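Local coordinates for putative polyketide cyclase SMa1630 (Sinorhizobium meliloti 1021, PDB 4U13), which is of unproven function but, as a SnoaL-like member of the NTF2 clan, is a putative polyketide cyclase, at residues 12-17 and 94-99; 20-25 and 47-52; 26-31 and 101-106; 61-66 and 79-84. All blocks are in the same frame, centred on the assembly; numbering follows the deposited sequence.

Interaction 1 (12-17 and 94-99)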
# COMPACT_ATOMS: atom_id res chain seq x y z
N MSE A 12 -1.59 2.34 9.65
CA MSE A 12 -1.56 0.92 9.95
C MSE A 12 -2.83 0.23 9.51
O MSE A 12 -2.78 -0.86 8.97
CB MSE A 12 -1.33 0.80 11.45
CG MSE A 12 -1.04 -0.65 11.90
SE MSE A 12 -0.84 -0.77 13.91
CE MSE A 12 0.63 0.58 14.09
N TYR A 13 -3.99 0.86 9.74
CA TYR A 13 -5.24 0.38 9.22
C TYR A 13 -5.18 0.09 7.72
O TYR A 13 -5.43 -1.03 7.29
CB TYR A 13 -6.39 1.35 9.55
CG TYR A 13 -7.67 0.84 8.96
CD1 TYR A 13 -8.44 -0.08 9.64
CD2 TYR A 13 -8.01 1.16 7.68
CE1 TYR A 13 -9.57 -0.61 9.07
CE2 TYR A 13 -9.13 0.63 7.06
CZ TYR A 13 -9.90 -0.26 7.77
OH TYR A 13 -11.04 -0.80 7.17
N PHE A 14 -4.77 1.07 6.92
CA PHE A 14 -4.80 0.90 5.46
C PHE A 14 -3.75 -0.05 4.95
O PHE A 14 -3.98 -0.72 3.96
CB PHE A 14 -4.64 2.25 4.76
CG PHE A 14 -5.89 3.07 4.82
CD1 PHE A 14 -6.98 2.70 4.09
CD2 PHE A 14 -6.00 4.16 5.65
CE1 PHE A 14 -8.15 3.44 4.14
CE2 PHE A 14 -7.13 4.91 5.69
CZ PHE A 14 -8.24 4.52 4.96
N ASP A 15 -2.62 -0.14 5.63
CA ASP A 15 -1.52 -1.09 5.23
C ASP A 15 -1.97 -2.53 5.43
O ASP A 15 -1.72 -3.45 4.59
CB ASP A 15 -0.26 -0.89 6.05
CG ASP A 15 0.55 0.38 5.65
OD1 ASP A 15 0.57 0.74 4.45
OD2 ASP A 15 1.21 1.01 6.52
N ALA A 16 -2.66 -2.70 6.54
CA ALA A 16 -3.18 -4.00 6.91
C ALA A 16 -4.39 -4.42 6.10
O ALA A 16 -4.47 -5.57 5.68
CB ALA A 16 -3.55 -3.99 8.39
N ASP A 17 -5.31 -3.49 5.90
CA ASP A 17 -6.41 -3.69 4.99
C ASP A 17 -5.86 -4.12 3.64
O ASP A 17 -6.20 -5.11 3.07
CB ASP A 17 -7.19 -2.38 4.87
CG ASP A 17 -8.48 -2.51 4.08
OD1 ASP A 17 -9.03 -3.62 4.04
OD2 ASP A 17 -8.98 -1.49 3.54
N TYR A 94 -13.64 7.97 5.28
CA TYR A 94 -13.37 7.20 6.50
C TYR A 94 -13.08 8.15 7.68
O TYR A 94 -12.05 8.82 7.69
CB TYR A 94 -12.14 6.30 6.26
CG TYR A 94 -12.35 5.02 5.43
CD1 TYR A 94 -12.89 5.07 4.12
CD2 TYR A 94 -11.98 3.78 5.95
CE1 TYR A 94 -13.06 3.91 3.36
CE2 TYR A 94 -12.14 2.61 5.20
CZ TYR A 94 -12.67 2.67 3.91
OH TYR A 94 -12.81 1.51 3.18
N SER A 95 -13.98 8.20 8.66
CA SER A 95 -13.77 9.03 9.85
C SER A 95 -13.32 8.22 11.01
O SER A 95 -14.06 7.45 11.55
CB SER A 95 -15.05 9.77 10.26
OG SER A 95 -15.47 10.60 9.21
N PHE A 96 -12.10 8.43 11.41
CA PHE A 96 -11.49 7.63 12.47
C PHE A 96 -11.45 8.45 13.75
O PHE A 96 -11.05 9.61 13.73
CB PHE A 96 -10.04 7.34 12.13
CG PHE A 96 -9.81 6.40 10.97
CD1 PHE A 96 -9.78 6.89 9.64
CD2 PHE A 96 -9.50 5.05 11.18
CE1 PHE A 96 -9.52 6.03 8.57
CE2 PHE A 96 -9.20 4.20 10.13
CZ PHE A 96 -9.22 4.69 8.82
N THR A 97 -11.80 7.83 14.87
CA THR A 97 -11.58 8.40 16.18
C THR A 97 -10.55 7.58 16.90
O THR A 97 -10.68 6.36 17.02
CB THR A 97 -12.87 8.44 17.01
OG1 THR A 97 -13.90 9.06 16.22
CG2 THR A 97 -12.68 9.24 18.27
N ILE A 98 -9.58 8.29 17.41
CA ILE A 98 -8.36 7.77 17.99
C ILE A 98 -8.38 8.06 19.49
O ILE A 98 -8.41 9.22 19.87
CB ILE A 98 -7.14 8.54 17.44
CG1 ILE A 98 -7.17 8.62 15.91
CG2 ILE A 98 -5.84 7.90 17.89
CD1 ILE A 98 -7.16 7.27 15.23
N LYS A 99 -8.40 7.03 20.33
CA LYS A 99 -8.25 7.20 21.77
C LYS A 99 -7.09 6.34 22.15
O LYS A 99 -7.16 5.11 22.01
CB LYS A 99 -9.52 6.78 22.53
O HOH W 1 -11.30 -0.66 4.36

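Interaction 2 (20-25 and 47-52)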
# COMPACT_ATOMS: atom_id res chain seq x y z
N ASN A 20 -4.05 -7.64 3.44
CA ASN A 20 -4.86 -8.69 4.03
C ASN A 20 -4.21 -9.21 5.30
O ASN A 20 -4.09 -10.37 5.46
CB ASN A 20 -5.07 -9.87 3.06
CG ASN A 20 -5.87 -9.50 1.81
OD1 ASN A 20 -6.77 -8.69 1.86
ND2 ASN A 20 -5.51 -10.06 0.68
N ASP A 21 -3.79 -8.33 6.19
CA ASP A 21 -3.04 -8.76 7.37
C ASP A 21 -3.93 -8.74 8.62
O ASP A 21 -3.97 -7.79 9.36
CB ASP A 21 -1.81 -7.88 7.53
CG ASP A 21 -0.92 -8.32 8.70
OD1 ASP A 21 -1.36 -9.19 9.52
OD2 ASP A 21 0.21 -7.74 8.79
N THR A 22 -4.64 -9.83 8.83
CA THR A 22 -5.47 -10.01 10.03
C THR A 22 -4.88 -9.68 11.42
O THR A 22 -5.54 -9.06 12.23
CB THR A 22 -5.96 -11.45 10.06
OG1 THR A 22 -6.61 -11.70 8.81
CG2 THR A 22 -6.96 -11.68 11.16
N ASP A 23 -3.66 -10.09 11.71
CA ASP A 23 -3.05 -9.73 13.00
C ASP A 23 -2.91 -8.26 13.18
O ASP A 23 -3.26 -7.73 14.23
CB ASP A 23 -1.66 -10.32 13.14
CG ASP A 23 -1.73 -11.78 13.36
OD1 ASP A 23 -2.47 -12.20 14.28
OD2 ASP A 23 -1.07 -12.52 12.61
N ALA A 24 -2.37 -7.62 12.16
CA ALA A 24 -2.06 -6.20 12.25
C ALA A 24 -3.38 -5.44 12.39
O ALA A 24 -3.53 -4.55 13.25
CB ALA A 24 -1.27 -5.77 11.03
N LEU A 25 -4.34 -5.83 11.58
CA LEU A 25 -5.69 -5.24 11.64
C LEU A 25 -6.34 -5.39 13.02
O LEU A 25 -6.90 -4.45 13.52
CB LEU A 25 -6.56 -5.90 10.59
CG LEU A 25 -7.85 -5.25 10.08
CD1 LEU A 25 -9.02 -5.39 11.06
CD2 LEU A 25 -7.67 -3.81 9.65
N ALA A 47 -16.59 -8.69 16.12
CA ALA A 47 -17.50 -8.25 15.05
C ALA A 47 -16.72 -7.48 13.96
O ALA A 47 -17.04 -7.57 12.78
CB ALA A 47 -18.61 -7.35 15.62
N ILE A 48 -15.74 -6.70 14.36
CA ILE A 48 -15.03 -5.95 13.38
C ILE A 48 -14.28 -6.90 12.42
O ILE A 48 -14.28 -6.72 11.17
CB ILE A 48 -14.12 -4.94 14.06
CG1 ILE A 48 -14.95 -3.81 14.70
CG2 ILE A 48 -13.19 -4.30 13.05
CD1 ILE A 48 -14.15 -2.91 15.62
N LEU A 49 -13.62 -7.91 12.98
CA LEU A 49 -12.93 -8.88 12.14
C LEU A 49 -13.89 -9.60 11.21
O LEU A 49 -13.55 -9.93 10.06
CB LEU A 49 -12.16 -9.90 12.97
CG LEU A 49 -10.75 -9.54 13.42
CD1 LEU A 49 -10.25 -10.60 14.38
CD2 LEU A 49 -9.80 -9.45 12.23
N ARG A 50 -15.08 -9.90 11.72
CA ARG A 50 -16.08 -10.62 10.91
C ARG A 50 -16.46 -9.76 9.75
O ARG A 50 -16.53 -10.21 8.62
CB ARG A 50 -17.33 -11.00 11.72
CG ARG A 50 -17.07 -12.16 12.70
CD ARG A 50 -18.33 -12.85 13.24
NE ARG A 50 -19.35 -11.93 13.71
CZ ARG A 50 -20.60 -12.27 14.00
NH1 ARG A 50 -21.45 -11.32 14.40
NH2 ARG A 50 -21.00 -13.54 13.89
N TRP A 51 -16.64 -8.49 10.05
CA TRP A 51 -17.06 -7.55 9.09
C TRP A 51 -16.01 -7.40 7.98
O TRP A 51 -16.38 -7.35 6.78
CB TRP A 51 -17.27 -6.23 9.78
CG TRP A 51 -17.23 -5.05 8.83
CD1 TRP A 51 -18.21 -4.65 7.97
CD2 TRP A 51 -16.17 -4.12 8.69
NE1 TRP A 51 -17.81 -3.52 7.27
CE2 TRP A 51 -16.56 -3.17 7.70
CE3 TRP A 51 -14.91 -4.00 9.28
CZ2 TRP A 51 -15.74 -2.10 7.32
CZ3 TRP A 51 -14.06 -2.95 8.87
CH2 TRP A 51 -14.49 -2.01 7.91
N TRP A 52 -14.73 -7.29 8.39
CA TRP A 52 -13.62 -7.10 7.47
C TRP A 52 -13.42 -8.32 6.55
O TRP A 52 -13.22 -8.19 5.32
CB TRP A 52 -12.36 -6.77 8.29
CG TRP A 52 -11.13 -6.54 7.49
CD1 TRP A 52 -10.82 -5.43 6.77
CD2 TRP A 52 -10.01 -7.41 7.39
NE1 TRP A 52 -9.59 -5.57 6.19
CE2 TRP A 52 -9.07 -6.77 6.55
CE3 TRP A 52 -9.72 -8.68 7.91
CZ2 TRP A 52 -7.84 -7.37 6.22
CZ3 TRP A 52 -8.51 -9.27 7.57
CH2 TRP A 52 -7.57 -8.60 6.74

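Interaction 3 (26-31 and 101-106)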
# COMPACT_ATOMS: atom_id res chain seq x y z
N SER A 26 -6.29 -6.57 13.62
CA SER A 26 -6.90 -6.79 14.92
C SER A 26 -6.27 -5.89 16.00
O SER A 26 -6.97 -5.35 16.83
CB SER A 26 -6.78 -8.26 15.32
OG SER A 26 -5.45 -8.57 15.72
N GLU A 27 -4.95 -5.71 15.94
CA GLU A 27 -4.20 -4.92 16.93
C GLU A 27 -4.38 -3.38 16.70
O GLU A 27 -3.88 -2.56 17.46
CB GLU A 27 -2.70 -5.41 17.04
CG GLU A 27 -1.75 -5.21 15.83
CD GLU A 27 -0.59 -6.24 15.70
OE1 GLU A 27 -0.85 -7.47 15.84
OE2 GLU A 27 0.58 -5.85 15.41
N THR A 28 -5.14 -2.99 15.68
CA THR A 28 -5.33 -1.60 15.31
C THR A 28 -6.46 -0.91 16.10
O THR A 28 -6.41 0.29 16.35
CB THR A 28 -5.56 -1.53 13.79
OG1 THR A 28 -4.30 -1.38 13.15
CG2 THR A 28 -6.39 -0.42 13.38
N PHE A 29 -7.47 -1.68 16.50
CA PHE A 29 -8.65 -1.19 17.20
C PHE A 29 -8.65 -1.41 18.69
O PHE A 29 -8.12 -2.38 19.17
CB PHE A 29 -9.85 -1.93 16.69
CG PHE A 29 -10.20 -1.60 15.30
CD1 PHE A 29 -11.06 -0.51 15.04
CD2 PHE A 29 -9.73 -2.36 14.24
CE1 PHE A 29 -11.44 -0.20 13.75
CE2 PHE A 29 -10.10 -2.05 12.94
CZ PHE A 29 -10.95 -0.96 12.69
N ALA A 30 -9.27 -0.49 19.42
CA ALA A 30 -9.46 -0.60 20.86
C ALA A 30 -10.38 -1.78 21.09
O ALA A 30 -11.18 -2.09 20.22
CB ALA A 30 -10.13 0.66 21.40
N PRO A 31 -10.29 -2.43 22.25
CA PRO A 31 -11.18 -3.58 22.49
C PRO A 31 -12.70 -3.23 22.40
O PRO A 31 -13.52 -4.06 21.93
CB PRO A 31 -10.81 -4.02 23.92
CG PRO A 31 -9.47 -3.40 24.19
CD PRO A 31 -9.45 -2.13 23.42
N GLY A 101 -3.71 5.94 20.99
CA GLY A 101 -2.93 5.21 20.00
C GLY A 101 -3.64 4.01 19.39
O GLY A 101 -2.98 3.18 18.78
N ARG A 102 -4.95 3.89 19.61
CA ARG A 102 -5.80 2.90 18.96
C ARG A 102 -6.98 3.58 18.33
O ARG A 102 -7.25 4.74 18.54
CB ARG A 102 -6.35 1.89 19.96
CG ARG A 102 -5.32 1.03 20.67
CD ARG A 102 -5.15 -0.36 20.06
NE ARG A 102 -3.77 -0.82 20.20
CZ ARG A 102 -3.39 -2.06 20.47
NH1 ARG A 102 -4.27 -3.04 20.65
NH2 ARG A 102 -2.09 -2.33 20.56
N ILE A 103 -7.73 2.82 17.55
CA ILE A 103 -8.94 3.37 16.97
C ILE A 103 -10.12 3.02 17.87
O ILE A 103 -10.34 1.83 18.17
CB ILE A 103 -9.10 2.85 15.53
CG1 ILE A 103 -7.94 3.35 14.69
CG2 ILE A 103 -10.42 3.25 14.91
CD1 ILE A 103 -7.80 2.57 13.41
N ALA A 104 -10.87 4.05 18.30
CA ALA A 104 -12.06 3.84 19.12
C ALA A 104 -13.28 3.79 18.27
O ALA A 104 -14.27 3.18 18.65
CB ALA A 104 -12.22 4.96 20.11
N ARG A 105 -13.22 4.41 17.10
CA ARG A 105 -14.37 4.43 16.22
C ARG A 105 -13.98 4.71 14.77
O ARG A 105 -13.05 5.45 14.49
CB ARG A 105 -15.36 5.49 16.67
CG ARG A 105 -16.67 5.44 15.90
CD ARG A 105 -17.57 6.66 16.09
NE ARG A 105 -18.68 6.33 16.98
CZ ARG A 105 -19.86 5.81 16.61
NH1 ARG A 105 -20.76 5.53 17.55
NH2 ARG A 105 -20.16 5.59 15.33
N LEU A 106 -14.69 4.08 13.84
CA LEU A 106 -14.49 4.31 12.43
C LEU A 106 -15.84 4.31 11.78
O LEU A 106 -16.50 3.32 11.83
CB LEU A 106 -13.65 3.17 11.85
CG LEU A 106 -13.62 3.17 10.32
CD1 LEU A 106 -13.18 4.51 9.78
CD2 LEU A 106 -12.72 2.09 9.76

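Interaction 4 (61-66 and 79-84)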
# COMPACT_ATOMS: atom_id res chain seq x y z
N TYR A 61 -11.86 -5.84 -2.52
CA TYR A 61 -11.68 -4.41 -2.79
C TYR A 61 -10.27 -3.93 -2.48
O TYR A 61 -9.59 -4.51 -1.67
CB TYR A 61 -12.64 -3.57 -1.94
CG TYR A 61 -12.38 -3.72 -0.44
CD1 TYR A 61 -13.01 -4.72 0.30
CD2 TYR A 61 -11.51 -2.88 0.22
CE1 TYR A 61 -12.76 -4.88 1.63
CE2 TYR A 61 -11.28 -3.00 1.60
CZ TYR A 61 -11.89 -4.02 2.31
OH TYR A 61 -11.68 -4.18 3.70
N VAL A 62 -9.92 -2.80 -3.08
CA VAL A 62 -8.79 -2.00 -2.72
C VAL A 62 -9.33 -0.60 -2.23
O VAL A 62 -10.06 0.06 -2.95
CB VAL A 62 -7.89 -1.90 -3.99
CG1 VAL A 62 -6.90 -0.72 -3.97
CG2 VAL A 62 -7.12 -3.21 -4.23
N ALA A 63 -8.97 -0.17 -1.01
CA ALA A 63 -9.17 1.19 -0.51
C ALA A 63 -7.87 1.98 -0.58
O ALA A 63 -6.91 1.63 0.05
CB ALA A 63 -9.65 1.18 0.92
N GLU A 64 -7.85 3.07 -1.33
CA GLU A 64 -6.64 3.82 -1.55
C GLU A 64 -6.83 5.24 -0.99
O GLU A 64 -7.57 6.00 -1.56
CB GLU A 64 -6.34 3.82 -3.06
CG GLU A 64 -5.36 4.90 -3.51
CD GLU A 64 -5.21 4.97 -5.02
OE1 GLU A 64 -6.14 4.59 -5.80
OE2 GLU A 64 -4.14 5.48 -5.44
N PRO A 65 -6.17 5.59 0.14
CA PRO A 65 -6.33 6.95 0.64
C PRO A 65 -5.88 8.01 -0.39
O PRO A 65 -4.85 7.82 -1.05
CB PRO A 65 -5.42 6.99 1.86
CG PRO A 65 -5.16 5.57 2.20
CD PRO A 65 -5.21 4.81 0.95
N LEU A 66 -6.69 9.06 -0.56
CA LEU A 66 -6.42 10.12 -1.52
C LEU A 66 -6.09 11.47 -0.87
O LEU A 66 -5.39 12.26 -1.45
CB LEU A 66 -7.64 10.36 -2.40
CG LEU A 66 -8.09 9.20 -3.28
CD1 LEU A 66 -9.30 9.64 -4.12
CD2 LEU A 66 -6.93 8.71 -4.15
N ALA A 79 -11.14 8.00 0.58
CA ALA A 79 -10.47 6.88 -0.03
C ALA A 79 -11.21 6.36 -1.26
O ALA A 79 -12.44 6.27 -1.29
CB ALA A 79 -10.22 5.79 1.00
N LYS A 80 -10.45 6.05 -2.30
CA LYS A 80 -11.06 5.51 -3.50
C LYS A 80 -11.17 4.03 -3.24
O LYS A 80 -10.22 3.36 -2.90
CB LYS A 80 -10.25 5.79 -4.74
CG LYS A 80 -11.05 5.46 -6.00
CD LYS A 80 -10.24 5.62 -7.29
CE LYS A 80 -9.30 4.45 -7.49
NZ LYS A 80 -8.10 4.84 -8.29
N VAL A 81 -12.38 3.54 -3.34
CA VAL A 81 -12.65 2.11 -3.16
C VAL A 81 -13.00 1.49 -4.50
O VAL A 81 -13.85 1.96 -5.21
CB VAL A 81 -13.80 1.91 -2.16
CG1 VAL A 81 -14.03 0.45 -1.96
CG2 VAL A 81 -13.41 2.60 -0.87
N SER A 82 -12.37 0.38 -4.80
CA SER A 82 -12.41 -0.17 -6.11
C SER A 82 -12.62 -1.67 -5.92
O SER A 82 -11.98 -2.26 -5.06
CB SER A 82 -11.03 0.11 -6.72
OG SER A 82 -11.03 -0.11 -8.10
N GLY A 83 -13.46 -2.29 -6.74
CA GLY A 83 -13.61 -3.77 -6.68
C GLY A 83 -14.80 -4.36 -7.41
O GLY A 83 -15.41 -3.69 -8.25
N ARG A 84 -15.11 -5.60 -7.08
CA ARG A 84 -16.22 -6.35 -7.66
C ARG A 84 -17.50 -6.04 -6.83
O ARG A 84 -17.87 -6.78 -5.92
CB ARG A 84 -15.90 -7.87 -7.72
CG ARG A 84 -16.98 -8.74 -8.40
CD ARG A 84 -16.83 -10.29 -8.26
NE ARG A 84 -16.51 -10.72 -6.87
CZ ARG A 84 -15.27 -10.85 -6.35
NH1 ARG A 84 -15.11 -11.22 -5.07
NH2 ARG A 84 -14.19 -10.59 -7.09

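Interaction 1 (12-17 and 94-99)
Four aromatic side chains, Y13 and F14 from the helix and Y94 and F96 from the strand, make up the whole direct contact. In the one edge-to-face (T-shaped) pair, F96 turns its edge to the face of Y13, with ring centroids 5.5 Å apart and planes at 70°. The touching edge atom is F96 CE2, 3.9 Å from Y13 CG, while F96 CZ is shared with the other helix ring at 3.8 Å from F14 CE2. F14 also brings its tip over one face of Y94, CZ lying 3.9 Å from Y94 CD2, but these two planes are inclined at 50° and the pair is oblique. Within the helix, Y13 CD2 stands over the centre of the F14 ring, so consecutive residues brace each other. The torsions explain the convergence: Y13 has CG anti to the backbone N (chi1 178°), whereas F14, Y94 and F96 each have CG anti to the carbonyl carbon. At the polar end one water joins three side chains, 2.8 Å from Y13 OH and 2.9 Å from Y94 OH, and donates to D17 OD2 at 2.6 Å. An alanine in place of Y13, without the ring and its hydroxyl, would probably loosen the packing of F96 and the hold on the water. In the second shell, D17 OD1 accepts a hydrogen bond from W52 NE1, which probably helps fix the carboxylate. The cluster thus fills the space between helix 8-19 and the concave sheet of the NTF2-like cone, where F96 also packs on I103 and L106 of strand 102-108 and Y94 on A79 of strand 74-82.

Interaction 2 (20-25 and 47-52)
W52 and L25 form the dense side of this contact. L25 CG sits over the indole, 4.1 Å from the centroid of the five-membered ring and 12° off its normal, a CH-pi arrangement. Both side chains have CG anti to the backbone N, and they reach toward each other tip to tip. The rim of the same indole meets backbone: W52 CH2 lies 3.7 Å from N20 C, near the ring plane. A glycine in place of W52 would probably loosen the turn at N20 and D21, since both the covered face and the backbone-packed edge would go, as would the NE1 hydrogen bond to D17 OD1 of helix 8-19. That turn links two helices of the NTF2-like fold. N20 ends the first in a Schellman motif with positive phi (52°), and D21 N-caps the next, its OD1 accepting from A24 N at 3.2 Å with a nearly straight N-H (170°), met from above the carboxylate plane. The solvent side offers one close edge contact, T22 OG1 to W52 CZ3 at 3.3 Å, but little apolar burial. T22 CG2 touches L49 CD2 at 3.8 Å, the side chains crossing at about a right angle. L25 CD1 and L49 CD2 are looser still, 4.3 Å apart.

Interaction 3 (26-31 and 101-106)
A guanidinium laid over a carbonyl oxygen is the oddest feature here: E27 O stands 3.0 Å above the plane of the R102 group, over its centre. The nearest guanidinium atom is CZ, 3.1 Å from E27 O, and the angles to NE and NH1 are too poor for hydrogen bonds. R102 gets there through a chain bent at chi2 (-99°) and chi3 (148°), its CD passing 3.7 Å from F29 O. Beside it, the backbones make a short parallel bridge between F29 and I103. I103 N donates to T28 O at 3.1 Å, in the carbonyl plane, and A30 N donates to I103 O at 2.8 Å with an almost linear N-H (177°), although this donor sits above the carbonyl plane. On the buried side, T28 lies alongside I103, its CG2 tight against I103 CD1 at 3.3 Å. F29 crosses I103 obliquely, CE1 resting 3.8 Å from I103 CG2, and its ring edge faces L106 CB. The bridge joins strand 29-30, just after helix 22-26, to strand 102-108 before the classic beta bulge, in which A104 and R105 both face T97 of strand 90-99. In the NTF2-like sheet, strand 102-108 adjoins strand 33-37, where F29 packs on V35. Two backbone bonds, one nearly straight and one more bent, set the register, while the positively charged plane of R102 probably attracts the E27 carbonyl electrostatically, without a directed N-H bond.

Interaction 4 (61-66 and 79-84)
Strands 62-71 and 74-82 pair as an antiparallel beta hairpin at one edge of the chain's curved sheet; the axes of 62-66 and 79-82 approach to 4.3 Å at 160°. V62 with S82 and E64 with K80 are the hydrogen-bonded pairs; A63 with V81 and P65 with A79 are non-hydrogen-bonded. In the E64 and K80 pair, E64 N donates to K80 O at 2.9 Å in the carbonyl plane, whereas K80 N reaches E64 O from above the plane of the E64 carbonyl. K80 can be followed outward from the backbone. Its CB packs 4.0 Å from L66 CD1, and CG continues anti to the backbone N (chi1 -168°). A bend at chi3 (77°) then turns the chain toward the neighbouring glutamate, so that CE lies 3.6 Å from E64 OE1. K80 NZ ends in a salt bridge with E64 OE1 at 3.2 Å. Both charged ends have further partners across the dimer: NZ binds Q2 OE1 of the second subunit, and E64 OE2 accepts from S3 N of the second subunit, so this pair belongs to the subunit interface. On the other sheet face, A63 and A79 pack on Y94. E64 presents OE1 to the lysine nearly along its C-O axis.

How the interactions relate
From the N terminus, helix 8-19 opens interaction 1, which closes 77 residues later on strand 90-99 and ties that helix to the sheet. Interaction 2 lies wholly within this span and joins helix 22-26 to helix 44-59. Interaction 3 leaves from 26-31 before 47-52 is reached and ends at 101-106, crossing both and joining strand 29-30 to strand 102-108. Interaction 4 follows interaction 2 in series, is enclosed by both 1 and 3, and pairs edge strand 62-71 with strand 74-82. D17 is the meeting point of interactions 1, 2 and 4, its bond to Y61 OH being weak. Interactions 3 and 4 share the sheet but sit about 21 Å apart between centres.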